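Local coordinates for aminopeptidase N family protein (Idiomarina loihiensis L2TR, PDB 4FGM), which probably acts as a zinc-dependent aminopeptidase of the M61 family, removing residues from the N-terminal ends of peptides, at residues Met309-Asp314 against Ser375-Gly380; Val340-Gly345 against Asn502-Glu507. All coordinates share one frame; numbering follows the deposited sequence.

How the interactions relate
Interaction 1 lies beside the zinc site and the maleic acid pocket, and interaction 2 lies away from them, between the catalytic domain and a sheet that probably belongs to the PDZ domain. Their centres are about 20 Å apart. In interaction 1 the side chain of Tyr377 is about 4 Å from the bound zinc and also contacts the maleic acid. The two contacts nevertheless touch: Val340 CG2 packs 3.5 Å from Ala378 CB, next to Tyr377 in the chain. Helix 326-342 thus has Val340 against Ala378 and Lys379, and Arg342 against residues 502-507. Helix 308-320, the one before it in the chain, packs against residues 375-380 in interaction 1.

Interaction 1. Residues Met309-Asp314 against Ser375-Gly380; sequences MTSYFD and SYYAKG. With MAE (maleic acid), chain B.
Ser311, Tyr377 and Gly380 make up most of this contact. Ser311 meets Tyr377 in two places. Its CB lies 3.5 Å from the carbonyl O of Tyr377. Its OG lies 3.4 Å from Tyr377 CD1 and meets the edge of the ring, near the ring plane. This is van der Waals contact. The polar partner of Ser311 OG is the carbonyl O of Glu307, one turn earlier. With OG anti to its own carbonyl carbon (chi1 -71°), Ser311 can reach both Glu307 O and the ring edge. The ring of Tyr377 is carried past Ser311 toward the ligand. Tyr377 OH donates a 2.6 Å hydrogen bond to O1 of the maleic acid. O1, like Ser311 OG, lies at the edge of the ring, near its plane. An alanine in place of Tyr377 would probably leave this carboxylate oxygen without its phenol donor and open a gap beside Ser311. Gly380 CA lies 6.4 Å from Met309 CA. Met309 is selenomethionine here. Its chain bends at chi2 and chi3, and its methyl CE comes 3.8 Å from Gly380 O. Ser375 OG caps the turn ahead of helix 378-394. It accepts a nearly straight 3.1 Å bond from Ala378 N (177°) and a weak one from Tyr377 N. This probably fixes the turn at Tyr377. Asp314 OD2 is bonded to His273 ND1 and so is a second-shell partner of a zinc ligand. The zinc is held by His273, His277 and Glu307, the HExxH-plus-glutamate set of the gluzincin peptidases. A tyrosine beside the metal, bonded to a ligand carboxylate, is consistent with the tyrosine that stabilises the reaction intermediate in related gluzincin active sites.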
HETATM    1  N   MSE A 309       5.248  10.716  -3.035  1.00 41.86           N
HETATM    2  CA  MSE A 309       4.750  11.300  -4.281  1.00 43.64           C
HETATM    3  C   MSE A 309       3.507  10.547  -4.745  1.00 49.59           C
HETATM    4  O   MSE A 309       2.505  11.154  -5.151  1.00 48.90           O
HETATM    5  CB  MSE A 309       5.815  11.228  -5.389  1.00 52.16           C
HETATM    6  CG  MSE A 309       7.165  11.870  -5.063  1.00 56.15           C
HETATM    7 SE   MSE A 309       7.113  13.777  -4.611  1.00 66.61          SE
HETATM    8  CE  MSE A 309       7.525  13.642  -2.733  1.00 53.49           C
ATOM      9  N   THR A 310       3.584   9.220  -4.684  1.00 42.35           N
ATOM     10  CA  THR A 310       2.477   8.366  -5.098  1.00 42.59           C
ATOM     11  C   THR A 310       1.241   8.613  -4.230  1.00 43.38           C
ATOM     12  O   THR A 310       0.107   8.576  -4.715  1.00 40.51           O
ATOM     13  CB  THR A 310       2.866   6.883  -4.996  1.00 49.45           C
ATOM     14  OG1 THR A 310       4.157   6.691  -5.592  1.00 48.25           O
ATOM     15  CG2 THR A 310       1.827   6.008  -5.707  1.00 42.34           C
ATOM     16  N   SER A 311       1.467   8.879  -2.946  1.00 40.73           N
ATOM     17  CA  SER A 311       0.361   9.133  -2.029  1.00 52.09           C
ATOM     18  C   SER A 311      -0.272  10.498  -2.251  1.00 51.40           C
ATOM     19  O   SER A 311      -1.341  10.779  -1.722  1.00 47.80           O
ATOM     20  CB  SER A 311       0.816   8.999  -0.578  1.00 50.40           C
ATOM     21  OG  SER A 311       1.073   7.640  -0.273  1.00 49.34           O
ATOM     22  N   TYR A 312       0.391  11.348  -3.027  1.00 47.41           N
ATOM     23  CA  TYR A 312      -0.159  12.665  -3.335  1.00 43.47           C
ATOM     24  C   TYR A 312      -0.907  12.560  -4.657  1.00 48.10           C
ATOM     25  O   TYR A 312      -2.012  13.075  -4.808  1.00 51.31           O
ATOM     26  CB  TYR A 312       0.957  13.702  -3.467  1.00 45.22           C
ATOM     27  CG  TYR A 312       0.535  14.971  -4.181  1.00 49.43           C
ATOM     28  CD1 TYR A 312      -0.346  15.872  -3.585  1.00 51.50           C
ATOM     29  CD2 TYR A 312       1.029  15.272  -5.455  1.00 46.23           C
ATOM     30  CE1 TYR A 312      -0.724  17.046  -4.234  1.00 52.56           C
ATOM     31  CE2 TYR A 312       0.660  16.442  -6.113  1.00 48.01           C
ATOM     32  CZ  TYR A 312      -0.215  17.326  -5.498  1.00 53.09           C
ATOM     33  OH  TYR A 312      -0.571  18.491  -6.140  1.00 51.87           O
ATOM     34  N   PHE A 313      -0.308  11.867  -5.614  1.00 45.58           N
ATOM     35  CA  PHE A 313      -0.925  11.727  -6.924  1.00 48.86           C
ATOM     36  C   PHE A 313      -2.117  10.779  -7.011  1.00 45.32           C
ATOM     37  O   PHE A 313      -3.022  11.022  -7.813  1.00 47.10           O
ATOM     38  CB  PHE A 313       0.142  11.360  -7.966  1.00 48.48           C
ATOM     39  CG  PHE A 313       0.969  12.542  -8.414  1.00 50.16           C
ATOM     40  CD1 PHE A 313       0.390  13.571  -9.151  1.00 50.72           C
ATOM     41  CD2 PHE A 313       2.315  12.639  -8.082  1.00 48.82           C
ATOM     42  CE1 PHE A 313       1.138  14.692  -9.540  1.00 47.40           C
ATOM     43  CE2 PHE A 313       3.073  13.757  -8.465  1.00 53.39           C
ATOM     44  CZ  PHE A 313       2.483  14.779  -9.201  1.00 47.25           C
ATOM     45  N   ASP A 314      -2.153   9.721  -6.199  1.00 38.05           N
ATOM     46  CA  ASP A 314      -3.296   8.805  -6.281  1.00 45.46           C
ATOM     47  C   ASP A 314      -4.632   9.539  -6.134  1.00 46.95           C
ATOM     48  O   ASP A 314      -5.603   9.203  -6.812  1.00 52.55           O
ATOM     49  CB  ASP A 314      -3.200   7.647  -5.262  1.00 40.38           C
ATOM     50  CG  ASP A 314      -2.945   8.113  -3.830  1.00 50.13           C
ATOM     51  OD1 ASP A 314      -3.304   9.256  -3.474  1.00 50.13           O
ATOM     52  OD2 ASP A 314      -2.397   7.306  -3.048  1.00 46.78           O
ATOM     53  N   SER A 375       4.492   9.115   9.298  1.00 43.40           N
ATOM     54  CA  SER A 375       4.205   8.349   8.092  1.00 45.80           C
ATOM     55  C   SER A 375       4.921   8.929   6.879  1.00 48.24           C
ATOM     56  O   SER A 375       4.693  10.086   6.510  1.00 46.07           O
ATOM     57  CB  SER A 375       2.695   8.332   7.833  1.00 43.65           C
ATOM     58  OG  SER A 375       2.371   7.604   6.659  1.00 44.19           O
ATOM     59  N   TYR A 376       5.792   8.138   6.259  1.00 45.60           N
ATOM     60  CA  TYR A 376       6.494   8.616   5.074  1.00 44.33           C
ATOM     61  C   TYR A 376       5.507   8.655   3.916  1.00 44.93           C
ATOM     62  O   TYR A 376       5.782   9.239   2.866  1.00 44.22           O
ATOM     63  CB  TYR A 376       7.710   7.736   4.750  1.00 47.17           C
ATOM     64  CG  TYR A 376       7.456   6.243   4.684  1.00 47.77           C
ATOM     65  CD1 TYR A 376       6.884   5.658   3.552  1.00 44.94           C
ATOM     66  CD2 TYR A 376       7.828   5.408   5.746  1.00 44.90           C
ATOM     67  CE1 TYR A 376       6.695   4.278   3.473  1.00 42.57           C
ATOM     68  CE2 TYR A 376       7.642   4.027   5.680  1.00 45.20           C
ATOM     69  CZ  TYR A 376       7.076   3.470   4.540  1.00 46.97           C
ATOM     70  OH  TYR A 376       6.897   2.109   4.467  1.00 43.92           O
ATOM     71  N   TYR A 377       4.341   8.047   4.128  1.00 45.72           N
ATOM     72  CA  TYR A 377       3.277   8.050   3.131  1.00 47.17           C
ATOM     73  C   TYR A 377       2.590   9.406   3.203  1.00 49.25           C
ATOM     74  O   TYR A 377       2.576  10.167   2.235  1.00 50.54           O
ATOM     75  CB  TYR A 377       2.224   6.984   3.445  1.00 49.43           C
ATOM     76  CG  TYR A 377       2.555   5.590   2.994  1.00 52.38           C
ATOM     77  CD1 TYR A 377       2.315   5.186   1.680  1.00 55.83           C
ATOM     78  CD2 TYR A 377       3.080   4.659   3.886  1.00 54.70           C
ATOM     79  CE1 TYR A 377       2.584   3.884   1.269  1.00 53.63           C
ATOM     80  CE2 TYR A 377       3.353   3.357   3.484  1.00 58.61           C
ATOM     81  CZ  TYR A 377       3.098   2.979   2.178  1.00 57.20           C
ATOM     82  OH  TYR A 377       3.331   1.688   1.791  1.00 64.97           O
ATOM     83  N   ALA A 378       2.019   9.691   4.372  1.00 47.40           N
ATOM     84  CA  ALA A 378       1.281  10.931   4.609  1.00 42.34           C
ATOM     85  C   ALA A 378       2.140  12.188   4.562  1.00 47.22           C
ATOM     86  O   ALA A 378       1.805  13.139   3.855  1.00 48.73           O
ATOM     87  CB  ALA A 378       0.541  10.850   5.942  1.00 41.01           C
ATOM     88  N   LYS A 379       3.243  12.206   5.306  1.00 45.62           N
ATOM     89  CA  LYS A 379       4.089  13.387   5.279  1.00 44.52           C
ATOM     90  C   LYS A 379       4.761  13.533   3.912  1.00 47.93           C
ATOM     91  O   LYS A 379       4.999  14.647   3.442  1.00 48.95           O
ATOM     92  CB  LYS A 379       5.141  13.351   6.387  1.00 39.05           C
ATOM     93  CG  LYS A 379       5.834  14.694   6.538  1.00 46.96           C
ATOM     94  CD  LYS A 379       6.762  14.765   7.731  1.00 46.70           C
ATOM     95  CE  LYS A 379       7.365  16.165   7.838  1.00 51.38           C
ATOM     96  NZ  LYS A 379       8.251  16.317   9.029  1.00 51.74           N
ATOM     97  N   GLY A 380       5.063  12.406   3.275  1.00 47.27           N
ATOM     98  CA  GLY A 380       5.668  12.467   1.957  1.00 42.40           C
ATOM     99  C   GLY A 380       4.658  13.109   1.019  1.00 47.15           C
ATOM    100  O   GLY A 380       5.011  13.862   0.109  1.00 46.90           O
TER
HETATM  101  C1  MAE B 601       2.136   0.324  -1.227  1.00101.44           C
HETATM  102  O1  MAE B 601       3.177   0.833  -0.684  1.00105.83           O
HETATM  103  O2  MAE B 601       2.023   0.403  -2.472  1.00 98.85           O
HETATM  104  C2  MAE B 601       1.167  -0.366  -0.347  1.00101.18           C
HETATM  105  C3  MAE B 601       1.233  -1.528   0.298  1.00101.86           C
HETATM  106  C4  MAE B 601       2.354  -2.463   0.299  1.00104.55           C
HETATM  107  O3  MAE B 601       3.415  -2.336  -0.341  1.00112.39           O
HETATM  108  O4  MAE B 601       2.202  -3.443   1.057  1.00 99.53           O

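Interaction 2. Residues Val340-Gly345 against Asn502-Glu507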
ATOM      1  N   VAL A 340      -1.223  13.763   9.766  1.00 50.58           N
ATOM      2  CA  VAL A 340       0.173  14.068  10.037  1.00 48.04           C
ATOM      3  C   VAL A 340       0.309  14.943  11.278  1.00 49.23           C
ATOM      4  O   VAL A 340       1.169  14.696  12.125  1.00 48.03           O
ATOM      5  CB  VAL A 340       0.835  14.801   8.844  1.00 52.96           C
ATOM      6  CG1 VAL A 340       2.251  15.217   9.205  1.00 49.04           C
ATOM      7  CG2 VAL A 340       0.851  13.892   7.625  1.00 50.69           C
ATOM      8  N   GLU A 341      -0.556  15.950  11.383  1.00 47.94           N
ATOM      9  CA  GLU A 341      -0.525  16.893  12.499  1.00 48.18           C
ATOM     10  C   GLU A 341      -1.106  16.401  13.823  1.00 54.83           C
ATOM     11  O   GLU A 341      -0.892  17.025  14.862  1.00 51.82           O
ATOM     12  CB  GLU A 341      -1.241  18.185  12.100  1.00 51.34           C
ATOM     13  CG  GLU A 341      -0.609  18.927  10.928  1.00 60.30           C
ATOM     14  CD  GLU A 341       0.875  19.188  11.127  1.00 66.61           C
ATOM     15  OE1 GLU A 341       1.275  19.535  12.259  1.00 66.35           O
ATOM     16  OE2 GLU A 341       1.639  19.054  10.148  1.00 71.03           O
ATOM     17  N   ARG A 342      -1.820  15.281  13.790  1.00 52.75           N
ATOM     18  CA  ARG A 342      -2.456  14.740  14.984  1.00 53.56           C
ATOM     19  C   ARG A 342      -1.556  14.314  16.139  1.00 56.22           C
ATOM     20  O   ARG A 342      -1.824  14.666  17.288  1.00 59.19           O
ATOM     21  CB  ARG A 342      -3.351  13.554  14.602  1.00 53.71           C
ATOM     22  CG  ARG A 342      -4.126  12.947  15.768  1.00 55.49           C
ATOM     23  CD  ARG A 342      -5.113  13.946  16.370  1.00 60.00           C
ATOM     24  NE  ARG A 342      -4.826  14.223  17.778  1.00 70.88           N
ATOM     25  CZ  ARG A 342      -5.614  13.868  18.785  1.00 71.90           C
ATOM     26  NH1 ARG A 342      -6.744  13.219  18.545  1.00 80.71           N
ATOM     27  NH2 ARG A 342      -5.268  14.156  20.027  1.00 66.53           N
ATOM     28  N   GLY A 343      -0.497  13.564  15.847  1.00 54.75           N
ATOM     29  CA  GLY A 343       0.360  13.082  16.919  1.00 57.80           C
ATOM     30  C   GLY A 343       1.748  13.661  17.085  1.00 56.46           C
ATOM     31  O   GLY A 343       2.280  14.324  16.193  1.00 61.46           O
ATOM     32  N   ALA A 344       2.337  13.380  18.244  1.00 49.22           N
ATOM     33  CA  ALA A 344       3.670  13.853  18.585  1.00 50.96           C
ATOM     34  C   ALA A 344       4.785  13.129  17.828  1.00 46.76           C
ATOM     35  O   ALA A 344       5.937  13.559  17.864  1.00 46.17           O
ATOM     36  CB  ALA A 344       3.892  13.719  20.093  1.00 44.97           C
ATOM     37  N   GLY A 345       4.441  12.036  17.148  1.00 43.04           N
ATOM     38  CA  GLY A 345       5.435  11.276  16.401  1.00 35.24           C
ATOM     39  C   GLY A 345       6.233  12.089  15.385  1.00 46.49           C
ATOM     40  O   GLY A 345       7.412  11.821  15.140  1.00 48.81           O
ATOM     41  N   ASN A 502      -5.664   3.616  20.704  1.00 41.49           N
ATOM     42  CA  ASN A 502      -4.457   4.433  20.845  1.00 40.70           C
ATOM     43  C   ASN A 502      -4.651   5.516  21.899  1.00 37.92           C
ATOM     44  O   ASN A 502      -5.735   6.091  22.011  1.00 36.64           O
ATOM     45  CB  ASN A 502      -4.110   5.140  19.531  1.00 44.17           C
ATOM     46  CG  ASN A 502      -4.221   4.234  18.332  1.00 54.15           C
ATOM     47  OD1 ASN A 502      -5.309   4.031  17.792  1.00 62.26           O
ATOM     48  ND2 ASN A 502      -3.095   3.671  17.911  1.00 48.53           N
ATOM     49  N   VAL A 503      -3.613   5.801  22.673  1.00 37.15           N
ATOM     50  CA  VAL A 503      -3.715   6.864  23.659  1.00 35.62           C
ATOM     51  C   VAL A 503      -2.649   7.900  23.313  1.00 43.27           C
ATOM     52  O   VAL A 503      -1.455   7.590  23.299  1.00 43.58           O
ATOM     53  CB  VAL A 503      -3.511   6.340  25.088  1.00 37.51           C
ATOM     54  CG1 VAL A 503      -3.510   7.516  26.078  1.00 30.85           C
ATOM     55  CG2 VAL A 503      -4.632   5.351  25.444  1.00 30.06           C
ATOM     56  N   TYR A 504      -3.091   9.120  23.007  1.00 37.41           N
ATOM     57  CA  TYR A 504      -2.184  10.201  22.632  1.00 35.96           C
ATOM     58  C   TYR A 504      -1.474  10.799  23.823  1.00 40.04           C
ATOM     59  O   TYR A 504      -2.095  11.200  24.810  1.00 45.53           O
ATOM     60  CB  TYR A 504      -2.945  11.292  21.873  1.00 34.81           C
ATOM     61  CG  TYR A 504      -3.446  10.813  20.532  1.00 42.94           C
ATOM     62  CD1 TYR A 504      -2.588  10.716  19.437  1.00 51.73           C
ATOM     63  CD2 TYR A 504      -4.769  10.423  20.365  1.00 46.84           C
ATOM     64  CE1 TYR A 504      -3.042  10.240  18.203  1.00 51.82           C
ATOM     65  CE2 TYR A 504      -5.234   9.947  19.143  1.00 48.58           C
ATOM     66  CZ  TYR A 504      -4.365   9.859  18.067  1.00 53.75           C
ATOM     67  OH  TYR A 504      -4.825   9.389  16.860  1.00 57.26           O
ATOM     68  N   HIS A 505      -0.155  10.864  23.706  1.00 39.58           N
ATOM     69  CA  HIS A 505       0.697  11.394  24.755  1.00 43.62           C
ATOM     70  C   HIS A 505       0.263  12.752  25.304  1.00 43.35           C
ATOM     71  O   HIS A 505      -0.130  13.640  24.555  1.00 40.97           O
ATOM     72  CB  HIS A 505       2.124  11.503  24.238  1.00 44.17           C
ATOM     73  CG  HIS A 505       3.115  11.865  25.296  1.00 48.86           C
ATOM     74  ND1 HIS A 505       3.447  11.008  26.320  1.00 55.49           N
ATOM     75  CD2 HIS A 505       3.832  12.996  25.496  1.00 54.42           C
ATOM     76  CE1 HIS A 505       4.330  11.594  27.110  1.00 58.80           C
ATOM     77  NE2 HIS A 505       4.579  12.800  26.633  1.00 58.31           N
ATOM     78  N   ASP A 506       0.342  12.890  26.624  1.00 45.73           N
ATOM     79  CA  ASP A 506       0.012  14.131  27.323  1.00 53.49           C
ATOM     80  C   ASP A 506      -1.427  14.642  27.224  1.00 52.97           C
ATOM     81  O   ASP A 506      -1.699  15.781  27.587  1.00 57.03           O
ATOM     82  CB  ASP A 506       0.979  15.238  26.882  1.00 56.95           C
ATOM     83  CG  ASP A 506       1.107  16.341  27.913  1.00 60.32           C
ATOM     84  OD1 ASP A 506       1.312  16.015  29.098  1.00 65.01           O
ATOM     85  OD2 ASP A 506       1.015  17.529  27.543  1.00 58.80           O
ATOM     86  N   GLU A 507      -2.351  13.819  26.746  1.00 47.70           N
ATOM     87  CA  GLU A 507      -3.740  14.262  26.654  1.00 43.92           C
ATOM     88  C   GLU A 507      -4.631  13.657  27.758  1.00 44.68           C
ATOM     89  O   GLU A 507      -4.129  12.974  28.655  1.00 43.15           O
ATOM     90  CB  GLU A 507      -4.274  13.995  25.241  1.00 44.37           C
ATOM     91  CG  GLU A 507      -3.592  14.906  24.212  1.00 45.31           C
ATOM     92  CD  GLU A 507      -4.177  14.813  22.814  1.00 52.15           C
ATOM     93  OE1 GLU A 507      -5.367  14.467  22.679  1.00 52.25           O
ATOM     94  OE2 GLU A 507      -3.446  15.111  21.844  1.00 55.76           O
TER
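Arg342 lies over the ring of Tyr504 and ends on the carboxylate of Glu507. At its CB the chain turns so that CG is anti to the backbone N (chi1 -177°). CG then touches the phenol end of the ring, 3.8 Å from both Tyr504 OH and Tyr504 CE1. Bends at chi2 and chi3 let CD and NE carry the guanidinium onward across the face of the ring. There it lies flat, with the planes 19° apart. CZ is 4.0 Å from the ring centroid, a cation-pi contact over one face, offset toward the rim. NH1 comes 3.7 Å from Tyr504 CE2. NH2 carries the salt bridge, 2.7 Å from each of Glu507 OE1 and OE2. Both bonds are bent and weak, because one nitrogen faces both oxygens. The carboxylate meets the guanidinium at its edge, nearly coplanar with it. Tyr504 and Glu507 are the ends of a type II beta turn, which places ring and acid within reach of the same arginine. Arg342 sits by helix 326-342, while the turn leads from strand 497-503 into helix 508-512. Beside them, Pro370 of helix 369-372 touches Tyr504, and Asn371 bonds to the backbone of Val503 and His505.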